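Local coordinates for putative exported protein (PDB 3FZX) that is of unknown function but binds calcium and has a YmcC-like barrel fold, so it may bind lipid like relatives in the LolA/LolB clan, at residues G83-F88 against A141-F146; L105-D110 against F146-V151; T153-T158 against A162-K167; Y186-P191 against I195-Q200. All blocks are in the same frame, centred on the assembly; numbering follows the deposited sequence.

Contact 1 (G83-F88 against A141-F146)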
# COMPACT_ATOMS: atom_id res chain seq x y z
N GLY A 83 -6.59 -6.69 -3.39
CA GLY A 83 -7.16 -8.02 -3.13
C GLY A 83 -7.95 -8.61 -4.28
O GLY A 83 -7.71 -9.76 -4.69
N ASP A 84 -8.85 -7.82 -4.86
CA ASP A 84 -9.71 -8.28 -5.94
C ASP A 84 -8.99 -8.85 -7.19
O ASP A 84 -9.49 -9.81 -7.80
CB ASP A 84 -10.71 -7.18 -6.28
CG ASP A 84 -11.59 -6.78 -5.03
OD1 ASP A 84 -12.19 -7.70 -4.41
OD2 ASP A 84 -11.64 -5.57 -4.66
N VAL A 85 -7.82 -8.33 -7.55
CA VAL A 85 -7.06 -8.90 -8.67
C VAL A 85 -6.48 -10.28 -8.27
O VAL A 85 -6.09 -11.03 -9.13
CB VAL A 85 -5.93 -7.95 -9.23
CG1 VAL A 85 -6.40 -6.50 -9.27
CG2 VAL A 85 -4.65 -8.07 -8.43
N ALA A 86 -6.42 -10.59 -6.96
CA ALA A 86 -6.09 -11.96 -6.52
C ALA A 86 -7.17 -13.00 -6.90
O ALA A 86 -6.92 -14.21 -6.79
CB ALA A 86 -5.82 -12.03 -5.00
N THR A 87 -8.33 -12.56 -7.38
CA THR A 87 -9.32 -13.51 -7.90
C THR A 87 -8.94 -14.02 -9.28
O THR A 87 -9.67 -14.82 -9.84
CB THR A 87 -10.77 -12.98 -7.92
OG1 THR A 87 -10.95 -12.09 -9.03
CG2 THR A 87 -11.12 -12.27 -6.63
N PHE A 88 -7.81 -13.60 -9.84
CA PHE A 88 -7.34 -14.19 -11.11
C PHE A 88 -6.96 -15.65 -10.83
O PHE A 88 -6.46 -15.95 -9.76
CB PHE A 88 -6.16 -13.40 -11.66
CG PHE A 88 -6.50 -11.98 -12.11
CD1 PHE A 88 -7.77 -11.41 -11.93
CD2 PHE A 88 -5.50 -11.18 -12.69
CE1 PHE A 88 -8.04 -10.10 -12.35
CE2 PHE A 88 -5.77 -9.86 -13.10
CZ PHE A 88 -7.04 -9.33 -12.92
N ALA A 141 4.20 -14.89 -7.59
CA ALA A 141 3.53 -14.36 -8.76
C ALA A 141 3.51 -12.84 -8.70
O ALA A 141 3.56 -12.27 -7.62
CB ALA A 141 2.09 -14.90 -8.81
N GLU A 142 3.42 -12.21 -9.86
CA GLU A 142 3.20 -10.77 -9.98
C GLU A 142 2.03 -10.49 -10.94
O GLU A 142 2.00 -11.02 -12.06
CB GLU A 142 4.43 -10.08 -10.51
CG GLU A 142 4.27 -8.56 -10.70
CD GLU A 142 5.54 -7.91 -11.24
OE1 GLU A 142 6.45 -7.58 -10.47
OE2 GLU A 142 5.62 -7.70 -12.46
N ILE A 143 1.07 -9.67 -10.49
CA ILE A 143 -0.05 -9.24 -11.35
C ILE A 143 0.00 -7.72 -11.53
O ILE A 143 -0.20 -6.95 -10.58
CB ILE A 143 -1.44 -9.62 -10.81
CG1 ILE A 143 -1.55 -11.14 -10.54
CG2 ILE A 143 -2.54 -9.24 -11.85
CD1 ILE A 143 -2.77 -11.54 -9.70
N SER A 144 0.29 -7.29 -12.75
CA SER A 144 0.37 -5.87 -13.06
C SER A 144 -0.90 -5.45 -13.79
O SER A 144 -1.26 -6.06 -14.80
CB SER A 144 1.58 -5.60 -13.95
OG SER A 144 1.88 -4.22 -13.92
N VAL A 145 -1.59 -4.44 -13.26
CA VAL A 145 -2.84 -3.91 -13.86
C VAL A 145 -2.53 -2.50 -14.35
O VAL A 145 -1.96 -1.68 -13.62
CB VAL A 145 -4.01 -3.89 -12.86
CG1 VAL A 145 -5.28 -3.31 -13.48
CG2 VAL A 145 -4.28 -5.31 -12.33
N PHE A 146 -2.88 -2.22 -15.60
CA PHE A 146 -2.51 -0.95 -16.21
C PHE A 146 -3.45 -0.54 -17.32
O PHE A 146 -4.28 -1.31 -17.77
CB PHE A 146 -1.05 -0.97 -16.69
CG PHE A 146 -0.74 -2.08 -17.66
CD1 PHE A 146 -0.43 -3.35 -17.21
CD2 PHE A 146 -0.78 -1.84 -19.03
CE1 PHE A 146 -0.18 -4.37 -18.10
CE2 PHE A 146 -0.53 -2.86 -19.93
CZ PHE A 146 -0.22 -4.12 -19.47
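Val85 of the short 3-10 turn 84-87, which follows strand 77-81, and Phe88 just after the turn pack on strand 136-158: Val85 on Ile143 and Val145, Phe88 on Ile143. The side chains that meet here are all apolar, with Ile143 at the centre. Ile143 CG2 lies 3.5 Å from Phe88 CE2 and comes in obliquely to the ring. Ile143 CD1 lies 3.4 Å from the backbone O of Val85. Ile143 CD1 also approaches Val85 CG2, at 4.1 Å. Val85 divides its two methyls: CG2 goes to Ile143, while Val85 CG1 meets Val145 CG2 at 3.9 Å. The turn lies against the wall of a closed antiparallel barrel, and Ile143 and Val145 point to it from alternate positions of one strand. Phe88 is the N-cap residue of helix 89-94. Its CG stands beside its own backbone N (chi1 -67°), which brings one ring face over Val85 O, toward the rim of the ring. The turn is braced from within. Asp84 O accepts both Thr87 N and Thr87 OG1, the hydroxyl at 3.0 Å. Other strands also hold this loop. Asp84 forms a salt bridge with Arg21, and Phe88 packs on Tyr170 and Met172. On strand 136-158, Glu142 pairs with Arg130 and packs on Tyr44 of the second subunit.

Contact 2 (L105-D110 against F146-V151); sequences LMNYPD and FDREFV
Arg148 grips the backbone O of Asn107 with both terminal nitrogens. Arg148 NH2 is 2.8 Å from Asn107 O and NH1 is 3.0 Å from it. The oxygen lies in the guanidinium plane, and the NH2 bond is the straighter of the two (152° against 140° at the hydrogen). This is a buried arginine of strand 136-158 reaching across to strand 99-107 within the barrel, where the two strands are not paired. NH1 adds a weak bond to Asn107 OD1, and Asp125 O also takes a bond from NH1. The Asn107 amide is itself fixed by the loop at 123-125, its OD1 by Asp125 N and its ND2 by Glu123 O. The buried guanidinium thus has several acceptors, with its charge probably eased further by a ring. Tyr108 supplies that ring: Arg148 NH2 sits over its centre, 3.6 Å above the plane, in a cation-pi contact. The guanidinium is steeply inclined to the ring, at 66°. Tyr108 OH bonds to Glu187. Glu149, which follows Arg148, is a calcium ligand known for this protein, although no ion is bound to it in this chain, and the backbone of Phe150 bonds to that of calcium-binding Gly119. Met106, a selenomethionine, packs on a face of the guanidinium. Met106 CG is 3.2 Å from Arg148 NH1. Met106 SE lies 3.8 Å from Arg148 NE, and the bend at chi3 turns Met106 CE back to 4.0 Å from Arg148 NH2.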
# COMPACT_ATOMS: atom_id res chain seq x y z
N LEU A 105 -2.17 0.71 -3.06
CA LEU A 105 -3.56 1.07 -2.85
C LEU A 105 -3.92 1.63 -4.23
O LEU A 105 -3.25 2.51 -4.73
CB LEU A 105 -3.73 2.12 -1.76
CG LEU A 105 -3.35 1.74 -0.34
CD1 LEU A 105 -3.51 2.93 0.58
CD2 LEU A 105 -4.20 0.56 0.12
N MSE A 106 -4.95 1.09 -4.85
CA MSE A 106 -5.39 1.52 -6.16
C MSE A 106 -6.66 2.39 -6.07
O MSE A 106 -7.60 2.06 -5.35
CB MSE A 106 -5.67 0.29 -7.01
CG MSE A 106 -5.96 0.61 -8.45
SE MSE A 106 -5.58 -0.98 -9.54
CE MSE A 106 -7.11 -1.92 -9.13
N ASN A 107 -6.68 3.45 -6.86
CA ASN A 107 -7.76 4.44 -6.82
C ASN A 107 -8.98 4.04 -7.68
O ASN A 107 -8.83 3.35 -8.69
CB ASN A 107 -7.24 5.80 -7.26
CG ASN A 107 -6.98 5.86 -8.77
OD1 ASN A 107 -6.29 5.00 -9.34
ND2 ASN A 107 -7.58 6.83 -9.42
N TYR A 108 -10.17 4.45 -7.25
CA TYR A 108 -11.40 4.18 -7.99
C TYR A 108 -12.15 5.48 -8.11
O TYR A 108 -12.77 5.91 -7.15
CB TYR A 108 -12.25 3.10 -7.31
CG TYR A 108 -11.67 1.73 -7.50
CD1 TYR A 108 -10.59 1.30 -6.74
CD2 TYR A 108 -12.17 0.90 -8.49
CE1 TYR A 108 -10.02 0.05 -6.95
CE2 TYR A 108 -11.62 -0.35 -8.71
CZ TYR A 108 -10.53 -0.77 -7.95
OH TYR A 108 -9.98 -2.02 -8.18
N PRO A 109 -12.08 6.13 -9.28
CA PRO A 109 -12.79 7.38 -9.44
C PRO A 109 -14.30 7.25 -9.34
O PRO A 109 -14.90 6.19 -9.60
CB PRO A 109 -12.43 7.85 -10.85
CG PRO A 109 -11.43 6.93 -11.38
CD PRO A 109 -11.35 5.73 -10.50
N ASP A 110 -14.89 8.38 -8.97
CA ASP A 110 -16.31 8.52 -8.76
C ASP A 110 -16.92 9.10 -10.04
O ASP A 110 -17.03 10.32 -10.18
CB ASP A 110 -16.53 9.44 -7.56
CG ASP A 110 -17.98 9.64 -7.23
OD1 ASP A 110 -18.86 9.10 -7.94
OD2 ASP A 110 -18.21 10.34 -6.22
N PHE A 146 -2.88 -2.22 -15.60
CA PHE A 146 -2.51 -0.95 -16.21
C PHE A 146 -3.45 -0.54 -17.32
O PHE A 146 -4.28 -1.31 -17.77
CB PHE A 146 -1.05 -0.97 -16.69
CG PHE A 146 -0.74 -2.08 -17.66
CD1 PHE A 146 -0.43 -3.35 -17.21
CD2 PHE A 146 -0.78 -1.84 -19.03
CE1 PHE A 146 -0.18 -4.37 -18.10
CE2 PHE A 146 -0.53 -2.86 -19.93
CZ PHE A 146 -0.22 -4.12 -19.47
N ASP A 147 -3.36 0.73 -17.70
CA ASP A 147 -4.20 1.29 -18.73
C ASP A 147 -5.67 1.09 -18.41
O ASP A 147 -6.45 0.80 -19.27
CB ASP A 147 -3.86 0.65 -20.09
CG ASP A 147 -2.50 1.10 -20.62
OD1 ASP A 147 -1.79 1.90 -19.94
OD2 ASP A 147 -2.13 0.66 -21.72
N ARG A 148 -6.05 1.27 -17.15
CA ARG A 148 -7.44 1.20 -16.77
C ARG A 148 -8.13 2.42 -17.42
O ARG A 148 -7.55 3.51 -17.53
CB ARG A 148 -7.56 1.27 -15.26
CG ARG A 148 -6.82 0.17 -14.55
CD ARG A 148 -6.44 0.56 -13.13
NE ARG A 148 -7.61 0.60 -12.30
CZ ARG A 148 -7.85 1.45 -11.29
NH1 ARG A 148 -7.00 2.41 -10.91
NH2 ARG A 148 -9.00 1.31 -10.65
N GLU A 149 -9.35 2.22 -17.90
CA GLU A 149 -10.15 3.27 -18.51
C GLU A 149 -11.65 3.02 -18.34
O GLU A 149 -12.12 1.89 -18.23
CB GLU A 149 -9.85 3.40 -20.00
CG GLU A 149 -10.27 2.21 -20.84
CD GLU A 149 -9.88 2.36 -22.31
OE1 GLU A 149 -9.18 3.32 -22.68
OE2 GLU A 149 -10.29 1.52 -23.10
N PHE A 150 -12.37 4.13 -18.37
CA PHE A 150 -13.78 4.15 -18.21
C PHE A 150 -14.46 3.64 -19.47
O PHE A 150 -14.07 4.00 -20.57
CB PHE A 150 -14.22 5.61 -17.89
CG PHE A 150 -15.69 5.78 -17.77
CD1 PHE A 150 -16.34 5.50 -16.58
CD2 PHE A 150 -16.43 6.25 -18.86
CE1 PHE A 150 -17.72 5.68 -16.46
CE2 PHE A 150 -17.81 6.43 -18.74
CZ PHE A 150 -18.45 6.14 -17.53
N VAL A 151 -15.50 2.83 -19.30
CA VAL A 151 -16.33 2.31 -20.40
C VAL A 151 -17.73 2.95 -20.37
O VAL A 151 -18.15 3.62 -21.31
CB VAL A 151 -16.44 0.77 -20.34
CG1 VAL A 151 -17.37 0.26 -21.45
CG2 VAL A 151 -15.03 0.13 -20.43

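Contact 3 (T153-T158 against A162-K167)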
# COMPACT_ATOMS: atom_id res chain seq x y z
N THR A 153 -21.44 3.58 -17.37
CA THR A 153 -22.13 3.24 -16.12
C THR A 153 -23.40 2.52 -16.53
O THR A 153 -24.01 2.86 -17.54
CB THR A 153 -22.42 4.43 -15.21
OG1 THR A 153 -23.33 5.33 -15.86
CG2 THR A 153 -21.11 5.16 -14.85
N GLU A 154 -23.77 1.48 -15.78
CA GLU A 154 -24.93 0.67 -16.14
C GLU A 154 -25.31 -0.21 -14.97
O GLU A 154 -24.49 -0.43 -14.07
CB GLU A 154 -24.62 -0.20 -17.37
CG GLU A 154 -23.49 -1.22 -17.13
CD GLU A 154 -23.07 -2.02 -18.37
OE1 GLU A 154 -23.66 -1.86 -19.45
OE2 GLU A 154 -22.13 -2.83 -18.24
N THR A 155 -26.55 -0.70 -14.98
CA THR A 155 -27.03 -1.66 -13.99
C THR A 155 -26.49 -3.06 -14.30
O THR A 155 -26.40 -3.45 -15.47
CB THR A 155 -28.56 -1.68 -13.90
OG1 THR A 155 -28.98 -0.43 -13.35
CG2 THR A 155 -29.09 -2.79 -13.00
N VAL A 156 -26.06 -3.76 -13.25
CA VAL A 156 -25.55 -5.12 -13.35
C VAL A 156 -26.42 -5.97 -12.42
O VAL A 156 -26.62 -5.61 -11.27
CB VAL A 156 -24.07 -5.23 -12.88
CG1 VAL A 156 -23.61 -6.67 -13.00
CG2 VAL A 156 -23.14 -4.29 -13.72
N ASN A 157 -26.92 -7.09 -12.93
CA ASN A 157 -27.79 -7.96 -12.14
C ASN A 157 -26.97 -9.08 -11.58
O ASN A 157 -26.27 -9.74 -12.32
CB ASN A 157 -28.86 -8.58 -13.03
CG ASN A 157 -29.92 -7.60 -13.45
OD1 ASN A 157 -30.25 -6.67 -12.73
ND2 ASN A 157 -30.47 -7.83 -14.61
N THR A 158 -27.05 -9.31 -10.28
CA THR A 158 -26.27 -10.34 -9.64
C THR A 158 -27.16 -11.13 -8.67
O THR A 158 -28.32 -10.72 -8.40
CB THR A 158 -25.08 -9.74 -8.84
OG1 THR A 158 -25.56 -9.26 -7.58
CG2 THR A 158 -24.39 -8.62 -9.60
N ALA A 162 -29.50 -6.07 -8.07
CA ALA A 162 -29.17 -5.21 -9.21
C ALA A 162 -28.53 -3.93 -8.66
O ALA A 162 -29.11 -3.26 -7.80
CB ALA A 162 -30.43 -4.89 -10.05
N PHE A 163 -27.34 -3.62 -9.15
CA PHE A 163 -26.58 -2.46 -8.70
C PHE A 163 -26.13 -1.60 -9.88
O PHE A 163 -25.67 -2.11 -10.91
CB PHE A 163 -25.39 -2.94 -7.88
CG PHE A 163 -25.79 -3.76 -6.70
CD1 PHE A 163 -26.30 -3.14 -5.55
CD2 PHE A 163 -25.69 -5.14 -6.72
CE1 PHE A 163 -26.71 -3.90 -4.45
CE2 PHE A 163 -26.11 -5.91 -5.63
CZ PHE A 163 -26.60 -5.29 -4.49
N TYR A 164 -26.27 -0.28 -9.75
CA TYR A 164 -25.78 0.67 -10.75
C TYR A 164 -24.29 0.78 -10.52
O TYR A 164 -23.85 1.09 -9.41
CB TYR A 164 -26.48 2.04 -10.63
CG TYR A 164 -26.31 2.89 -11.87
CD1 TYR A 164 -26.94 2.52 -13.05
CD2 TYR A 164 -25.54 4.04 -11.86
CE1 TYR A 164 -26.80 3.27 -14.21
CE2 TYR A 164 -25.40 4.82 -13.04
CZ TYR A 164 -26.05 4.41 -14.20
OH TYR A 164 -25.95 5.12 -15.38
N CYS A 165 -23.52 0.48 -11.56
CA CYS A 165 -22.08 0.36 -11.48
C CYS A 165 -21.33 1.21 -12.49
O CYS A 165 -21.88 1.59 -13.53
CB CYS A 165 -21.67 -1.08 -11.81
SG CYS A 165 -22.14 -2.21 -10.56
N THR A 166 -20.06 1.45 -12.17
CA THR A 166 -19.10 1.98 -13.14
C THR A 166 -18.34 0.79 -13.74
O THR A 166 -17.86 -0.06 -13.00
CB THR A 166 -18.11 2.95 -12.47
OG1 THR A 166 -18.82 4.13 -12.12
CG2 THR A 166 -16.93 3.29 -13.41
N LYS A 167 -18.27 0.76 -15.07
CA LYS A 167 -17.56 -0.28 -15.82
C LYS A 167 -16.23 0.25 -16.31
O LYS A 167 -16.17 1.30 -16.95
CB LYS A 167 -18.36 -0.74 -17.03
CG LYS A 167 -17.69 -1.89 -17.82
CD LYS A 167 -18.54 -2.31 -18.99
CE LYS A 167 -17.84 -3.33 -19.87
NZ LYS A 167 -18.81 -3.91 -20.89
O HOH W 1 -21.39 -4.34 -20.48
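Thr153, Glu154 and Tyr164 bury more surface than the other residues in this contact between two antiparallel strands. Tyr164 is paired directly with Thr155, yet its ring swings along the sheet toward Thr153. With CG opposite the backbone N (chi1 -163°), the ring passes over the backbone of Glu154 and has Glu154 N over one face. Tyr164 OH then reaches Thr153 OG1 at 2.7 Å, a hydrogen bond in which either hydroxyl may be the donor. Thr155 OG1 lies at the ring edge, 3.6 Å from Tyr164 CD1. The Glu154 side chain is on the opposite face from Thr153 and Tyr164. The Glu154 backbone makes two bonds to Cys165, with Cys165 N 2.8 Å from Glu154 O. The carboxylate extends toward Lys167, but Glu154 OE2 and Lys167 NZ stay 4.4 Å apart. A water bridges them, donating to Glu154 OE2 and accepting from Lys167 NZ. OE2 is also held by Trp188 NE1. Beside Glu154, Val156 CG2 packs on Cys165 SG at 3.9 Å. The strands form the end of the hairpin 136-158 and 161-175 in the barrel. Trp188 of the next strand, 180-190, packs on Val156 and Cys165, while Phe163 touches Leu213 and Ile216 of strand 207-217.

Contact 4 (Y186-P191 against I195-Q200)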
# COMPACT_ATOMS: atom_id res chain seq x y z
N TYR A 186 -12.47 -6.62 -17.50
CA TYR A 186 -13.45 -5.60 -17.18
C TYR A 186 -13.82 -5.75 -15.71
O TYR A 186 -13.84 -6.86 -15.17
CB TYR A 186 -14.72 -5.78 -17.99
CG TYR A 186 -14.56 -5.64 -19.49
CD1 TYR A 186 -14.46 -4.39 -20.10
CD2 TYR A 186 -14.60 -6.76 -20.32
CE1 TYR A 186 -14.32 -4.27 -21.51
CE2 TYR A 186 -14.49 -6.65 -21.71
CZ TYR A 186 -14.35 -5.42 -22.29
OH TYR A 186 -14.23 -5.36 -23.64
N GLU A 187 -14.12 -4.64 -15.06
CA GLU A 187 -14.73 -4.71 -13.75
C GLU A 187 -15.80 -3.63 -13.58
O GLU A 187 -15.81 -2.59 -14.27
CB GLU A 187 -13.72 -4.74 -12.60
CG GLU A 187 -12.85 -3.55 -12.42
CD GLU A 187 -11.79 -3.76 -11.31
OE1 GLU A 187 -11.26 -4.88 -11.14
OE2 GLU A 187 -11.45 -2.78 -10.60
N TRP A 188 -16.74 -3.97 -12.71
CA TRP A 188 -17.88 -3.16 -12.45
C TRP A 188 -17.86 -2.91 -10.96
O TRP A 188 -17.74 -3.88 -10.18
CB TRP A 188 -19.14 -3.90 -12.82
CG TRP A 188 -19.45 -4.03 -14.29
CD1 TRP A 188 -20.30 -3.25 -15.01
CD2 TRP A 188 -19.00 -5.06 -15.18
NE1 TRP A 188 -20.39 -3.71 -16.30
CE2 TRP A 188 -19.62 -4.83 -16.42
CE3 TRP A 188 -18.13 -6.15 -15.04
CZ2 TRP A 188 -19.37 -5.64 -17.55
CZ3 TRP A 188 -17.90 -6.96 -16.15
CH2 TRP A 188 -18.52 -6.70 -17.39
N TYR A 189 -17.95 -1.64 -10.55
CA TYR A 189 -17.95 -1.32 -9.12
C TYR A 189 -19.03 -0.32 -8.73
O TYR A 189 -19.48 0.48 -9.55
CB TYR A 189 -16.58 -0.86 -8.64
CG TYR A 189 -16.05 0.42 -9.26
CD1 TYR A 189 -15.28 0.39 -10.43
CD2 TYR A 189 -16.26 1.65 -8.64
CE1 TYR A 189 -14.77 1.56 -10.99
CE2 TYR A 189 -15.74 2.84 -9.19
CZ TYR A 189 -15.00 2.78 -10.35
OH TYR A 189 -14.45 3.93 -10.85
N ALA A 190 -19.42 -0.41 -7.46
CA ALA A 190 -20.56 0.32 -6.93
C ALA A 190 -20.27 0.82 -5.52
O ALA A 190 -19.49 0.21 -4.77
CB ALA A 190 -21.81 -0.60 -6.89
N PRO A 191 -20.92 1.95 -5.15
CA PRO A 191 -20.83 2.51 -3.80
C PRO A 191 -21.24 1.51 -2.75
O PRO A 191 -22.22 0.79 -2.94
CB PRO A 191 -21.85 3.64 -3.83
CG PRO A 191 -22.05 4.00 -5.28
CD PRO A 191 -21.65 2.82 -6.09
N ILE A 195 -16.29 -4.17 -5.90
CA ILE A 195 -16.43 -4.92 -7.15
C ILE A 195 -17.69 -5.79 -7.12
O ILE A 195 -17.86 -6.68 -6.26
CB ILE A 195 -15.19 -5.86 -7.42
CG1 ILE A 195 -13.85 -5.09 -7.34
CG2 ILE A 195 -15.36 -6.61 -8.75
CD1 ILE A 195 -13.80 -3.80 -8.10
N VAL A 196 -18.56 -5.53 -8.08
CA VAL A 196 -19.81 -6.27 -8.24
C VAL A 196 -19.61 -7.42 -9.23
O VAL A 196 -20.21 -8.49 -9.08
CB VAL A 196 -20.93 -5.30 -8.70
CG1 VAL A 196 -22.18 -6.02 -9.13
CG2 VAL A 196 -21.24 -4.33 -7.55
N ARG A 197 -18.79 -7.18 -10.25
CA ARG A 197 -18.54 -8.17 -11.27
C ARG A 197 -17.19 -7.90 -11.89
O ARG A 197 -16.75 -6.74 -11.94
CB ARG A 197 -19.64 -8.08 -12.33
CG ARG A 197 -19.47 -9.06 -13.50
CD ARG A 197 -20.54 -8.85 -14.60
NE ARG A 197 -20.31 -9.82 -15.67
CZ ARG A 197 -20.76 -11.08 -15.68
NH1 ARG A 197 -21.52 -11.58 -14.71
NH2 ARG A 197 -20.44 -11.88 -16.69
N SER A 198 -16.51 -8.96 -12.32
CA SER A 198 -15.29 -8.82 -13.10
C SER A 198 -15.18 -9.97 -14.08
O SER A 198 -15.77 -11.04 -13.86
CB SER A 198 -14.04 -8.80 -12.22
OG SER A 198 -13.76 -10.11 -11.76
N GLU A 199 -14.42 -9.75 -15.15
CA GLU A 199 -14.21 -10.75 -16.19
C GLU A 199 -12.78 -10.65 -16.67
O GLU A 199 -12.28 -9.53 -16.85
CB GLU A 199 -15.13 -10.49 -17.38
CG GLU A 199 -16.60 -10.68 -17.09
CD GLU A 199 -17.48 -10.21 -18.24
OE1 GLU A 199 -16.95 -9.79 -19.30
OE2 GLU A 199 -18.69 -10.25 -18.08
N GLN A 200 -12.12 -11.80 -16.89
CA GLN A 200 -10.76 -11.84 -17.40
C GLN A 200 -10.69 -12.58 -18.72
O GLN A 200 -11.31 -13.64 -18.88
CB GLN A 200 -9.82 -12.48 -16.38
CG GLN A 200 -9.73 -11.70 -15.05
CD GLN A 200 -10.96 -11.89 -14.18
OE1 GLN A 200 -11.40 -13.02 -13.99
NE2 GLN A 200 -11.53 -10.79 -13.66
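Trp188 O faces two successive backbone N-H groups. Val196 N bonds to Trp188 O at 2.8 Å, and Arg197 N adds a weak, long bond at 3.5 Å. Trp188 N completes the pair by donating to Arg197 O. Farther along, Tyr186 and Glu199 exchange two backbone bonds. The indole and the arginine chain lie side by side and point the same way. Arg197 is fully extended as far as NE, with CG opposite the backbone N (chi1 179°), and it runs over the six-membered ring. Arg197 CD is 3.9 Å from the centroid of that Trp188 ring, a CH-pi contact. Beyond the ring, NE and NH2 of Arg197 both grip Glu199 OE2, NH2 at 2.8 Å. They reach that oxygen on its anti side, from opposite faces of the carboxylate. Glu199 OE2 also comes within 3.6 Å of Trp188 CH2, and its OE1 bonds to Tyr201 OH. On the other face of the sheet, Ile195 CD1 packs on Tyr189 CB at 4.1 Å. Next to it, toward the hairpin turn, Ala190 CB meets Val196 CG2. The extra residue on the second strand, with Val196 and Arg197 both facing Trp188, is a classic beta bulge in the antiparallel hairpin of strands 180-190 and 194-202.

Contacts 1, 2 and 4 are buried, while contact 3 is partly exposed. Contacts 1, 2 and 3 share strand 136-158 and use successive lengths of it. Contacts 3 and 4 are two hairpins joined side by side, since strands 161-175 and 180-190 are neighbours in the barrel; Thr166 N bonds to Tyr189 O. Their chemistry is that of paired strands, backbone bonds first. Contacts 1 and 2 join parts that are not paired, so side chains do more of the work: apolar side chains in contact 1, a buried guanidinium in contact 2. Contact 4 touches both, through Gln200 on Phe88 and through Tyr189 OH, which bonds to Pro109 O.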